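Local coordinates for protein imine reductase (PDB 5A9S) that reduces imines to amines, probably by taking a hydride from NADPH as family members with a Rossmann-type dinucleotide-binding domain do, at residues K220-T225 with G233-L238; E267-A272 with S280-V285; L94-P99 with Y116-I121; A74-L79 with N103-W108. All coordinates share one frame; numbering follows the deposited sequence.

Interaction 1 (K220-T225 with G233-L238). Unlike the reference sequence in segment 220-225: Gln222 (reference Glu). With CA (calcium ion), chain E.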
loop_
_atom_site.group_PDB
_atom_site.type_symbol
_atom_site.label_atom_id
_atom_site.label_comp_id
_atom_site.label_asym_id
_atom_site.label_seq_id
_atom_site.Cartn_x
_atom_site.Cartn_y
_atom_site.Cartn_z
ATOM N N LYS B 220 -3.922 8.364 6.109
ATOM C CA LYS B 220 -4.976 9.092 6.850
ATOM C C LYS B 220 -4.437 10.315 7.617
ATOM O O LYS B 220 -5.101 11.334 7.652
ATOM C CB LYS B 220 -5.663 8.212 7.824
ATOM C CG LYS B 220 -6.637 7.253 7.185
ATOM C CD LYS B 220 -7.100 6.387 8.327
ATOM C CE LYS B 220 -8.312 5.592 8.026
ATOM N NZ LYS B 220 -8.398 4.508 9.047
ATOM N N ALA B 221 -3.210 10.249 8.142
ATOM C CA ALA B 221 -2.557 11.385 8.774
ATOM C C ALA B 221 -2.305 12.492 7.753
ATOM O O ALA B 221 -2.628 13.638 7.971
ATOM C CB ALA B 221 -1.225 10.982 9.451
ATOM N N GLN B 222 -1.777 12.150 6.604
ATOM C CA GLN B 222 -1.518 13.178 5.593
ATOM C C GLN B 222 -2.788 13.771 4.998
ATOM O O GLN B 222 -2.758 14.911 4.541
ATOM C CB GLN B 222 -0.650 12.617 4.450
ATOM C CG GLN B 222 0.803 12.366 4.862
ATOM C CD GLN B 222 1.536 13.657 5.200
ATOM O OE1 GLN B 222 2.332 13.733 6.159
ATOM N NE2 GLN B 222 1.264 14.676 4.436
ATOM N N ALA B 223 -3.882 12.995 4.937
ATOM C CA ALA B 223 -5.100 13.457 4.233
ATOM C C ALA B 223 -5.642 14.684 4.971
ATOM O O ALA B 223 -5.938 14.593 6.162
ATOM C CB ALA B 223 -6.156 12.378 4.190
ATOM N N PRO B 224 -5.719 15.840 4.298
ATOM C CA PRO B 224 -6.075 17.055 5.063
ATOM C C PRO B 224 -7.481 17.039 5.706
ATOM O O PRO B 224 -7.705 17.705 6.702
ATOM C CB PRO B 224 -5.911 18.178 4.053
ATOM C CG PRO B 224 -5.954 17.529 2.706
ATOM C CD PRO B 224 -5.383 16.151 2.893
ATOM N N THR B 225 -8.391 16.199 5.257
ATOM C CA THR B 225 -9.723 16.210 5.863
ATOM C C THR B 225 -10.003 15.012 6.716
ATOM O O THR B 225 -11.165 14.708 6.950
ATOM C CB THR B 225 -10.799 16.339 4.772
ATOM O OG1 THR B 225 -10.656 15.269 3.832
ATOM C CG2 THR B 225 -10.665 17.670 4.077
ATOM N N GLY B 233 1.724 11.852 14.287
ATOM C CA GLY B 233 0.814 11.477 13.251
ATOM C C GLY B 233 1.159 12.244 12.015
ATOM O O GLY B 233 0.494 13.241 11.709
ATOM N N ASP B 234 2.207 11.809 11.315
ATOM C CA ASP B 234 2.680 12.521 10.115
ATOM C C ASP B 234 3.747 11.783 9.298
ATOM O O ASP B 234 4.610 11.183 9.913
ATOM C CB ASP B 234 3.364 13.805 10.610
ATOM C CG ASP B 234 3.213 14.939 9.668
ATOM O OD1 ASP B 234 2.061 15.318 9.401
ATOM O OD2 ASP B 234 4.250 15.459 9.221
ATOM N N ALA B 235 3.801 11.931 7.955
ATOM C CA ALA B 235 5.041 11.543 7.182
ATOM C C ALA B 235 6.258 12.503 7.361
ATOM O O ALA B 235 7.318 12.238 6.835
ATOM C CB ALA B 235 4.737 11.397 5.697
ATOM N N GLY B 236 6.094 13.613 8.081
ATOM C CA GLY B 236 7.129 14.658 8.237
ATOM C C GLY B 236 7.258 15.484 6.971
ATOM O O GLY B 236 6.588 15.211 5.959
ATOM N N SER B 237 8.121 16.497 7.009
ATOM C CA SER B 237 8.266 17.424 5.894
ATOM C C SER B 237 8.817 16.724 4.671
ATOM O O SER B 237 9.470 15.682 4.781
ATOM C CB SER B 237 9.241 18.540 6.270
ATOM O OG SER B 237 10.565 18.013 6.381
ATOM N N LEU B 238 8.648 17.347 3.519
ATOM C CA LEU B 238 9.275 16.867 2.294
ATOM C C LEU B 238 10.790 16.618 2.418
ATOM O O LEU B 238 11.278 15.616 1.906
ATOM C CB LEU B 238 8.998 17.822 1.118
ATOM C CG LEU B 238 7.888 17.536 0.042
ATOM C CD1 LEU B 238 6.959 16.366 0.323
ATOM C CD2 LEU B 238 7.092 18.755 -0.357
HETATM CA CA CA E . -5.172 13.876 8.335
HETATM O O HOH W 1 -1.202 15.759 9.496
HETATM O O HOH W 2 3.897 15.619 5.617
HETATM O O HOH W 3 -4.573 16.406 8.909
HETATM O O HOH W 4 -4.522 13.360 10.965
#

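Interaction 2 (E267-A272 with S280-V285)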
loop_
_atom_site.group_PDB
_atom_site.type_symbol
_atom_site.label_atom_id
_atom_site.label_comp_id
_atom_site.label_asym_id
_atom_site.label_seq_id
_atom_site.Cartn_x
_atom_site.Cartn_y
_atom_site.Cartn_z
ATOM N N GLU B 267 12.835 11.867 -7.018
ATOM C CA GLU B 267 12.746 12.932 -8.038
ATOM C C GLU B 267 11.441 13.713 -7.946
ATOM O O GLU B 267 11.357 14.949 -8.132
ATOM C CB GLU B 267 12.837 12.288 -9.411
ATOM C CG GLU B 267 14.245 12.294 -9.977
ATOM C CD GLU B 267 14.269 12.087 -11.482
ATOM O OE1 GLU B 267 13.187 12.018 -12.127
ATOM O OE2 GLU B 267 15.387 11.959 -12.024
ATOM N N LEU B 268 10.414 12.948 -7.650
ATOM C CA LEU B 268 9.115 13.478 -7.472
ATOM C C LEU B 268 9.073 14.428 -6.291
ATOM O O LEU B 268 8.491 15.524 -6.378
ATOM C CB LEU B 268 8.139 12.317 -7.273
ATOM C CG LEU B 268 6.708 12.685 -6.975
ATOM C CD1 LEU B 268 6.137 13.448 -8.155
ATOM C CD2 LEU B 268 5.883 11.442 -6.666
ATOM N N LEU B 269 9.664 13.995 -5.175
ATOM C CA LEU B 269 9.782 14.848 -4.010
ATOM C C LEU B 269 10.588 16.115 -4.271
ATOM O O LEU B 269 10.211 17.191 -3.800
ATOM C CB LEU B 269 10.359 14.062 -2.827
ATOM C CG LEU B 269 9.370 13.470 -1.847
ATOM C CD1 LEU B 269 8.051 13.000 -2.448
ATOM C CD2 LEU B 269 10.029 12.378 -1.025
ATOM N N ASP B 270 11.688 15.990 -4.993
ATOM C CA ASP B 270 12.495 17.145 -5.329
ATOM C C ASP B 270 11.647 18.166 -6.097
ATOM O O ASP B 270 11.804 19.369 -5.875
ATOM C CB ASP B 270 13.701 16.751 -6.168
ATOM C CG ASP B 270 14.725 15.869 -5.390
ATOM O OD1 ASP B 270 14.751 15.890 -4.156
ATOM O OD2 ASP B 270 15.522 15.154 -6.028
ATOM N N ARG B 271 10.765 17.701 -6.990
ATOM C CA ARG B 271 9.885 18.606 -7.738
ATOM C C ARG B 271 8.925 19.281 -6.751
ATOM O O ARG B 271 8.704 20.492 -6.829
ATOM C CB ARG B 271 9.142 17.880 -8.874
ATOM C CG ARG B 271 9.969 17.734 -10.155
ATOM C CD ARG B 271 9.742 16.431 -10.920
ATOM N NE ARG B 271 8.353 16.283 -11.279
ATOM C CZ ARG B 271 7.716 15.126 -11.476
ATOM N NH1 ARG B 271 8.317 13.931 -11.340
ATOM N NH2 ARG B 271 6.439 15.180 -11.793
ATOM N N ALA B 272 8.395 18.527 -5.794
ATOM C CA ALA B 272 7.465 19.111 -4.852
ATOM C C ALA B 272 8.127 20.202 -3.971
ATOM O O ALA B 272 7.502 21.237 -3.733
ATOM C CB ALA B 272 6.800 18.054 -3.996
ATOM N N SER B 280 6.991 21.802 3.367
ATOM C CA SER B 280 5.607 21.500 2.995
ATOM C C SER B 280 5.249 20.030 3.272
ATOM O O SER B 280 6.111 19.180 3.452
ATOM C CB SER B 280 5.337 21.896 1.524
ATOM O OG SER B 280 6.519 22.120 0.815
ATOM N N SER B 281 3.972 19.750 3.397
ATOM C CA SER B 281 3.527 18.415 3.744
ATOM C C SER B 281 3.739 17.433 2.598
ATOM O O SER B 281 3.781 17.839 1.432
ATOM C CB SER B 281 2.061 18.462 4.105
ATOM O OG SER B 281 1.717 17.244 4.717
ATOM N N TYR B 282 3.823 16.133 2.924
ATOM C CA TYR B 282 3.906 15.098 1.878
ATOM C C TYR B 282 2.707 15.165 0.909
ATOM O O TYR B 282 2.867 15.084 -0.307
ATOM C CB TYR B 282 4.010 13.675 2.473
ATOM C CG TYR B 282 4.524 12.683 1.429
ATOM C CD1 TYR B 282 3.694 12.130 0.452
ATOM C CD2 TYR B 282 5.875 12.348 1.394
ATOM C CE1 TYR B 282 4.210 11.289 -0.535
ATOM C CE2 TYR B 282 6.384 11.475 0.458
ATOM C CZ TYR B 282 5.560 10.957 -0.521
ATOM O OH TYR B 282 6.103 10.089 -1.459
ATOM N N TYR B 283 1.529 15.402 1.439
ATOM C CA TYR B 283 0.310 15.386 0.625
ATOM C C TYR B 283 0.356 16.350 -0.551
ATOM O O TYR B 283 -0.251 16.078 -1.591
ATOM C CB TYR B 283 -0.897 15.698 1.472
ATOM C CG TYR B 283 -2.197 15.192 0.849
ATOM C CD1 TYR B 283 -2.665 13.912 1.147
ATOM C CD2 TYR B 283 -2.994 16.022 0.066
ATOM C CE1 TYR B 283 -3.835 13.450 0.602
ATOM C CE2 TYR B 283 -4.194 15.563 -0.484
ATOM C CZ TYR B 283 -4.583 14.272 -0.234
ATOM O OH TYR B 283 -5.768 13.796 -0.724
ATOM N N SER B 284 1.112 17.449 -0.398
ATOM C CA SER B 284 1.194 18.480 -1.402
ATOM C C SER B 284 1.847 18.015 -2.709
ATOM O O SER B 284 1.617 18.622 -3.758
ATOM C CB SER B 284 1.860 19.750 -0.835
ATOM O OG SER B 284 3.237 19.543 -0.611
ATOM N N VAL B 285 2.582 16.912 -2.678
ATOM C CA VAL B 285 2.924 16.196 -3.899
ATOM C C VAL B 285 1.732 16.136 -4.927
ATOM O O VAL B 285 1.918 16.269 -6.147
ATOM C CB VAL B 285 3.418 14.765 -3.600
ATOM C CG1 VAL B 285 3.568 13.953 -4.882
ATOM C CG2 VAL B 285 4.759 14.803 -2.898
HETATM O O HOH W 5 4.894 21.412 -2.250
#

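Interaction 3 (L94-P99 with Y116-I121)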
loop_
_atom_site.group_PDB
_atom_site.type_symbol
_atom_site.label_atom_id
_atom_site.label_comp_id
_atom_site.label_asym_id
_atom_site.label_seq_id
_atom_site.Cartn_x
_atom_site.Cartn_y
_atom_site.Cartn_z
ATOM N N LEU B 94 -20.735 -4.636 -16.411
ATOM C CA LEU B 94 -19.600 -4.896 -15.550
ATOM C C LEU B 94 -18.281 -4.817 -16.260
ATOM O O LEU B 94 -17.268 -5.157 -15.664
ATOM C CB LEU B 94 -19.764 -6.263 -14.929
ATOM C CG LEU B 94 -20.410 -6.487 -13.582
ATOM C CD1 LEU B 94 -20.954 -5.320 -12.798
ATOM C CD2 LEU B 94 -21.435 -7.568 -13.594
ATOM N N ASN B 95 -18.254 -4.325 -17.460
ATOM C CA ASN B 95 -16.997 -4.245 -18.130
ATOM C C ASN B 95 -16.327 -2.909 -18.423
ATOM O O ASN B 95 -15.145 -2.960 -18.701
ATOM C CB ASN B 95 -17.086 -5.013 -19.420
ATOM C CG ASN B 95 -18.033 -4.370 -20.395
ATOM O OD1 ASN B 95 -17.749 -3.273 -20.894
ATOM N ND2 ASN B 95 -19.164 -5.015 -20.657
ATOM N N SER B 96 -17.067 -1.807 -18.408
ATOM C CA SER B 96 -16.596 -0.458 -18.792
ATOM C C SER B 96 -15.120 -0.105 -18.585
ATOM O O SER B 96 -14.531 -0.424 -17.608
ATOM C CB SER B 96 -17.488 0.661 -18.234
ATOM O OG SER B 96 -18.799 0.620 -18.701
ATOM N N GLY B 97 -14.552 0.586 -19.543
ATOM C CA GLY B 97 -13.185 0.994 -19.473
ATOM C C GLY B 97 -12.994 2.334 -18.828
ATOM O O GLY B 97 -12.209 2.423 -17.944
ATOM N N THR B 98 -13.695 3.361 -19.271
ATOM C CA THR B 98 -13.556 4.694 -18.716
ATOM C C THR B 98 -14.901 5.295 -18.344
ATOM O O THR B 98 -15.902 4.787 -18.746
ATOM C CB THR B 98 -12.907 5.644 -19.725
ATOM O OG1 THR B 98 -13.833 5.962 -20.736
ATOM C CG2 THR B 98 -11.776 5.030 -20.370
ATOM N N PRO B 99 -14.912 6.391 -17.590
ATOM C CA PRO B 99 -16.181 7.002 -17.257
ATOM C C PRO B 99 -16.996 7.502 -18.442
ATOM O O PRO B 99 -18.194 7.360 -18.425
ATOM C CB PRO B 99 -15.782 8.169 -16.340
ATOM C CG PRO B 99 -14.496 7.737 -15.734
ATOM C CD PRO B 99 -13.796 6.983 -16.816
ATOM N N TYR B 116 -30.146 1.166 -15.944
ATOM C CA TYR B 116 -28.708 0.968 -16.074
ATOM C C TYR B 116 -27.953 1.083 -14.767
ATOM O O TYR B 116 -28.076 2.083 -14.046
ATOM C CB TYR B 116 -28.138 1.973 -17.073
ATOM C CG TYR B 116 -26.698 1.699 -17.459
ATOM C CD1 TYR B 116 -26.377 0.743 -18.380
ATOM C CD2 TYR B 116 -25.642 2.426 -16.876
ATOM C CE1 TYR B 116 -25.052 0.476 -18.731
ATOM C CE2 TYR B 116 -24.321 2.196 -17.228
ATOM C CZ TYR B 116 -24.008 1.215 -18.148
ATOM O OH TYR B 116 -22.681 0.927 -18.494
ATOM N N LEU B 117 -27.148 0.069 -14.464
ATOM C CA LEU B 117 -26.152 0.139 -13.418
ATOM C C LEU B 117 -24.805 -0.188 -14.019
ATOM O O LEU B 117 -24.678 -1.114 -14.810
ATOM C CB LEU B 117 -26.404 -0.853 -12.327
ATOM C CG LEU B 117 -27.570 -0.666 -11.411
ATOM C CD1 LEU B 117 -27.592 -1.860 -10.421
ATOM C CD2 LEU B 117 -27.475 0.656 -10.645
ATOM N N ASP B 118 -23.791 0.576 -13.639
ATOM C CA ASP B 118 -22.415 0.279 -14.027
ATOM C C ASP B 118 -21.739 -0.238 -12.793
ATOM O O ASP B 118 -21.935 0.290 -11.683
ATOM C CB ASP B 118 -21.730 1.522 -14.616
ATOM C CG ASP B 118 -20.602 1.155 -15.554
ATOM O OD1 ASP B 118 -19.523 0.998 -14.998
ATOM O OD2 ASP B 118 -20.763 1.010 -16.800
ATOM N N GLY B 119 -20.993 -1.316 -12.959
ATOM C CA GLY B 119 -20.355 -1.993 -11.838
ATOM C C GLY B 119 -18.931 -2.291 -12.132
ATOM O O GLY B 119 -18.559 -2.429 -13.293
ATOM N N ALA B 120 -18.122 -2.347 -11.071
ATOM C CA ALA B 120 -16.715 -2.656 -11.176
ATOM C C ALA B 120 -16.433 -3.833 -10.264
ATOM O O ALA B 120 -16.808 -3.827 -9.097
ATOM C CB ALA B 120 -15.876 -1.476 -10.739
ATOM N N ILE B 121 -15.797 -4.839 -10.825
ATOM C CA ILE B 121 -15.626 -6.095 -10.120
ATOM C C ILE B 121 -14.286 -5.971 -9.456
ATOM O O ILE B 121 -13.275 -5.793 -10.140
ATOM C CB ILE B 121 -15.642 -7.312 -11.086
ATOM C CG1 ILE B 121 -16.973 -7.401 -11.796
ATOM C CG2 ILE B 121 -15.386 -8.591 -10.284
ATOM C CD1 ILE B 121 -16.980 -8.369 -12.951
HETATM O O HOH W 6 -15.206 -4.737 -13.580
#

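Interaction 4 (A74-L79 with N103-W108)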
loop_
_atom_site.group_PDB
_atom_site.type_symbol
_atom_site.label_atom_id
_atom_site.label_comp_id
_atom_site.label_asym_id
_atom_site.label_seq_id
_atom_site.Cartn_x
_atom_site.Cartn_y
_atom_site.Cartn_z
ATOM N N ALA B 74 -18.498 -3.541 -27.534
ATOM C CA ALA B 74 -19.153 -4.815 -27.747
ATOM C C ALA B 74 -20.547 -4.829 -27.137
ATOM O O ALA B 74 -21.343 -5.673 -27.503
ATOM C CB ALA B 74 -18.312 -5.986 -27.243
ATOM N N LEU B 75 -20.860 -3.891 -26.240
ATOM C CA LEU B 75 -22.229 -3.730 -25.741
ATOM C C LEU B 75 -23.303 -3.387 -26.750
ATOM O O LEU B 75 -24.422 -3.917 -26.708
ATOM C CB LEU B 75 -22.269 -2.665 -24.640
ATOM C CG LEU B 75 -23.626 -2.383 -23.984
ATOM C CD1 LEU B 75 -24.144 -3.570 -23.186
ATOM C CD2 LEU B 75 -23.565 -1.175 -23.074
ATOM N N TYR B 76 -22.980 -2.436 -27.606
ATOM C CA TYR B 76 -23.933 -1.866 -28.544
ATOM C C TYR B 76 -24.205 -2.873 -29.661
ATOM O O TYR B 76 -25.324 -3.007 -30.152
ATOM C CB TYR B 76 -23.408 -0.505 -29.053
ATOM C CG TYR B 76 -22.818 0.369 -27.892
ATOM C CD1 TYR B 76 -23.541 0.604 -26.732
ATOM C CD2 TYR B 76 -21.531 0.905 -27.955
ATOM C CE1 TYR B 76 -23.010 1.354 -25.671
ATOM C CE2 TYR B 76 -21.005 1.664 -26.897
ATOM C CZ TYR B 76 -21.755 1.876 -25.751
ATOM O OH TYR B 76 -21.264 2.621 -24.681
ATOM N N SER B 77 -23.182 -3.622 -30.000
ATOM C CA SER B 77 -23.243 -4.556 -31.072
ATOM C C SER B 77 -23.878 -5.866 -30.559
ATOM O O SER B 77 -24.590 -6.511 -31.277
ATOM C CB SER B 77 -21.843 -4.789 -31.628
ATOM O OG SER B 77 -21.367 -6.052 -31.237
ATOM N N ALA B 78 -23.652 -6.216 -29.300
ATOM C CA ALA B 78 -24.146 -7.470 -28.783
ATOM C C ALA B 78 -25.606 -7.398 -28.447
ATOM O O ALA B 78 -26.344 -8.317 -28.771
ATOM C CB ALA B 78 -23.369 -7.867 -27.571
ATOM N N LEU B 79 -26.043 -6.291 -27.835
ATOM C CA LEU B 79 -27.417 -6.193 -27.347
ATOM C C LEU B 79 -28.286 -5.357 -28.258
ATOM O O LEU B 79 -29.508 -5.477 -28.203
ATOM C CB LEU B 79 -27.469 -5.601 -25.932
ATOM C CG LEU B 79 -27.452 -6.558 -24.735
ATOM C CD1 LEU B 79 -26.468 -7.699 -24.876
ATOM C CD2 LEU B 79 -27.232 -5.857 -23.397
ATOM N N ASN B 103 -20.821 6.469 -19.365
ATOM C CA ASN B 103 -21.836 7.452 -19.727
ATOM C C ASN B 103 -22.490 7.227 -21.086
ATOM O O ASN B 103 -23.693 7.395 -21.222
ATOM C CB ASN B 103 -21.263 8.870 -19.687
ATOM C CG ASN B 103 -21.405 9.493 -18.365
ATOM O OD1 ASN B 103 -22.330 10.267 -18.182
ATOM N ND2 ASN B 103 -20.572 9.181 -17.452
ATOM N N GLU B 104 -21.702 6.835 -22.067
ATOM C CA GLU B 104 -22.249 6.438 -23.377
ATOM C C GLU B 104 -23.179 5.226 -23.237
ATOM O O GLU B 104 -24.193 5.149 -23.894
ATOM C CB GLU B 104 -21.138 6.085 -24.365
ATOM C CG GLU B 104 -20.467 7.284 -25.019
ATOM C CD GLU B 104 -19.046 6.979 -25.544
ATOM O OE1 GLU B 104 -18.826 5.856 -26.022
ATOM O OE2 GLU B 104 -18.149 7.855 -25.495
ATOM N N ALA B 105 -22.819 4.265 -22.404
ATOM C CA ALA B 105 -23.666 3.057 -22.237
ATOM C C ALA B 105 -24.974 3.434 -21.560
ATOM O O ALA B 105 -26.038 2.977 -21.964
ATOM C CB ALA B 105 -22.943 1.991 -21.458
ATOM N N LEU B 106 -24.912 4.285 -20.551
ATOM C CA LEU B 106 -26.136 4.831 -19.932
ATOM C C LEU B 106 -27.052 5.460 -20.978
ATOM O O LEU B 106 -28.256 5.209 -20.957
ATOM C CB LEU B 106 -25.770 5.898 -18.921
ATOM C CG LEU B 106 -26.714 6.535 -17.898
ATOM C CD1 LEU B 106 -26.941 8.008 -18.034
ATOM C CD2 LEU B 106 -27.963 5.779 -17.512
ATOM N N ARG B 107 -26.501 6.308 -21.852
ATOM C CA ARG B 107 -27.345 6.982 -22.888
ATOM C C ARG B 107 -27.963 5.975 -23.781
ATOM O O ARG B 107 -29.113 6.038 -24.060
ATOM C CB ARG B 107 -26.554 7.943 -23.777
ATOM C CG ARG B 107 -26.444 9.289 -23.098
ATOM C CD ARG B 107 -25.488 10.260 -23.755
ATOM N NE ARG B 107 -24.806 10.969 -22.679
ATOM C CZ ARG B 107 -23.506 10.900 -22.390
ATOM N NH1 ARG B 107 -22.632 10.211 -23.148
ATOM N NH2 ARG B 107 -23.068 11.559 -21.328
ATOM N N TRP B 108 -27.151 5.035 -24.236
ATOM C CA TRP B 108 -27.641 3.925 -25.036
ATOM C C TRP B 108 -28.789 3.166 -24.331
ATOM O O TRP B 108 -29.856 2.984 -24.910
ATOM C CB TRP B 108 -26.505 2.997 -25.375
ATOM C CG TRP B 108 -26.923 1.768 -26.081
ATOM C CD1 TRP B 108 -27.033 1.604 -27.421
ATOM C CD2 TRP B 108 -27.262 0.512 -25.488
ATOM N NE1 TRP B 108 -27.447 0.334 -27.696
ATOM C CE2 TRP B 108 -27.606 -0.359 -26.530
ATOM C CE3 TRP B 108 -27.331 0.045 -24.172
ATOM C CZ2 TRP B 108 -27.993 -1.692 -26.313
ATOM C CZ3 TRP B 108 -27.708 -1.307 -23.938
ATOM C CH2 TRP B 108 -28.049 -2.152 -25.025
#

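Interaction 1 (K220-T225 with G233-L238)
Gly233 meets Ala221 first: its carbonyl O lies 3.6 Å from Ala221 CB, a methyl that points at the loop from the last turn of helix 199-222 and is also touched by Tyr231. At Asp234 the side chain starts off away from the helix, yet its carboxylate returns toward it. A water donates to Asp234 OD1 and to Ala221 O, whereas Asp234 OD2 takes the amide of Gly236 (N to OD2 2.8 Å) from above the carboxylate plane, forming an Asx turn. The bridged carbonyl leads to the site: calcium bound by main-chain oxygens at a helix C-terminus. Ala221 O and Lys220 O each lie 2.6 Å from the ion and Ala223 O 2.4 Å, and Ile226 O and two waters complete the set. Ala235 makes the direct polar link. Its N donates to Gln222 OE1 over 2.9 Å, in the amide plane and on a lone pair, with an N-H...O angle of 146°. A bend in the glutamine chain (chi2 -66°) brings OE1 there, while NE2 bonds to Ser281 OG, so the amide is gripped at both ends and its rotation is fixed. OE1 also rests 3.4 Å from Ala235 CB. A second water donates to Gly236 O and lies close to Gln222 OE1. Ser237 is the N-cap of helix 238-255, its OG receiving Met240 N, and Leu238 is hydrogen-bonded through its backbone to Ser280.

Interaction 2 (E267-A272 with S280-V285)
The Tyr282 ring meets Leu269 obliquely: the leucine CD1 comes 3.7 Å from CE2 of the ring and 3.6 Å from its OH, the leucine lying crosswise. Val285 CG2 sits over one face of the same ring, displaced toward the rim, and the hydroxyl is hydrogen-bonded to Asn183 ND2 of the partner subunit. The second flat group, the guanidinium of Arg271, has Leu268 CD1 above one face, toward the rim and 3.6 Å from the plane, and forms a salt bridge with Glu260 of that subunit.

Val285 splits its two methyls. Val285 CG1, held trans to the backbone N (chi1 171°), approaches Leu268 CD2 at 3.9 Å, whereas Val285 CG2 reaches Leu269 CD1 at 3.8 Å and Ala272 CB at 4.0 Å. The polar link is a water that donates to Ala272 O and to Ser284 OG. That hydroxyl in turn donates to Ser281 O, which also accepts the amide of Ser284.

In the C-terminal helical domain the contact folds the tail back on helix 260-275. Leu269 continues onto Asn241 and Leu245 of helix 238-255, Tyr282 rests on Gln222 of helix 199-222, and Val285 packs on Leu186 of the partner subunit.

Interaction 3 (L94-P99 with Y116-I121)
Ser96 turns its side chain toward the strand, and the carboxylate of Asp118 swings round to meet it: with CG trans to the aspartate N (chi1 -155°), Asp118 OD2 comes within 2.8 Å of Ser96 OG, which donates. The bond falls on the syn lone pair of OD2, while Tyr116 OH, reaching along its own strand, donates to the anti lone pair of Asp118 OD2 over 2.6 Å. The phenol is also hydrogen-bonded to Asn93. An alanine at Asp118 removes the acceptor shared by the two hydroxyls, and would probably leave Ser96 OG without its mate and free to turn, with Tyr116 OH held by Asn93 alone of these partners.

Further along the strand, Leu94 lies crosswise to Ile121, its CG 4.0 Å from the isoleucine CD1. The missing side chain of Gly119 lets Leu94 CD1 settle 3.5 Å from its CA, and Leu94 CA approaches Gly119 O at 3.5 Å in a CA-H...O contact. A water donates to Leu94 O and accepts from Ile121 N.

Such an arrangement belongs to the beta-alpha-beta crossover of a Rossmann fold: the loop leaving strand 90-93 lies against strand 115-121 before entering helix 99-111, and carries Asn95, which contacts NADP in a structure of this protein.

Interaction 4 (A74-L79 with N103-W108)
Trp108 turns its CG trans to the backbone N (chi1 175°), which carries the indole across to helix 74-79, where Tyr76, its CG beside the backbone N, lays its ring toward the partner helix. These are two helices of the Rossmann fold, packed on the same side of the parallel part of the sheet: Leu75 and Ala105 both touch Asn93 of strand 90-93. The short segments run roughly parallel, at 25°, with their axes 11.0 Å apart.

Tyr76 and Trp108 run antiparallel alongside one another, the tyrosine ring inclined at 54° to the five-membered ring of the indole, so they meet obliquely. Tyr76 CD1 stands over one face of the indole, 3.6 Å from Trp108 CG, and Leu75 CG lies over the same face, both atoms displaced toward the rim. At the far end of the indole, CH2 meets Leu79 CB at 3.6 Å. An alanine in place of Trp108 is likely to open a gap between the helices, leaving Leu79 and the Tyr76 ring without the surface they rest on.

Nearer the sheet, Leu75 CD2 presses against Ala105 CB at 3.6 Å. Ala105 CA lies at the edge of the Tyr76 ring, close to its plane. At the outer rim the phenol OH reaches to 3.5 Å from Glu104 CB; it also comes within 3.2 Å of Ala105 N, at too poor an angle for a hydrogen bond.

In the fold
The four contacts divide between two domains. Interactions 1 and 2 touch in the C-terminal helical domain, through a glutamine-serine bond and a backbone bond. Interactions 3 and 4 share the Rossmann domain and meet where Tyr116 of the strand packs on Ala105 and Leu106 of helix 99-111, the element that follows the loop of interaction 3 and supplies one side of interaction 4. The centres of interactions 1 and 4 are about 42 Å apart. Chemistry follows place: interaction 1, partly buried beside calcium, relies on carbonyls, an amide and waters; buried interactions 2 and 4 are chiefly apolar, interaction 4 being the one of the four that no other chain touches; interaction 3, buried too, mixes a shared carboxylate with aliphatic packing.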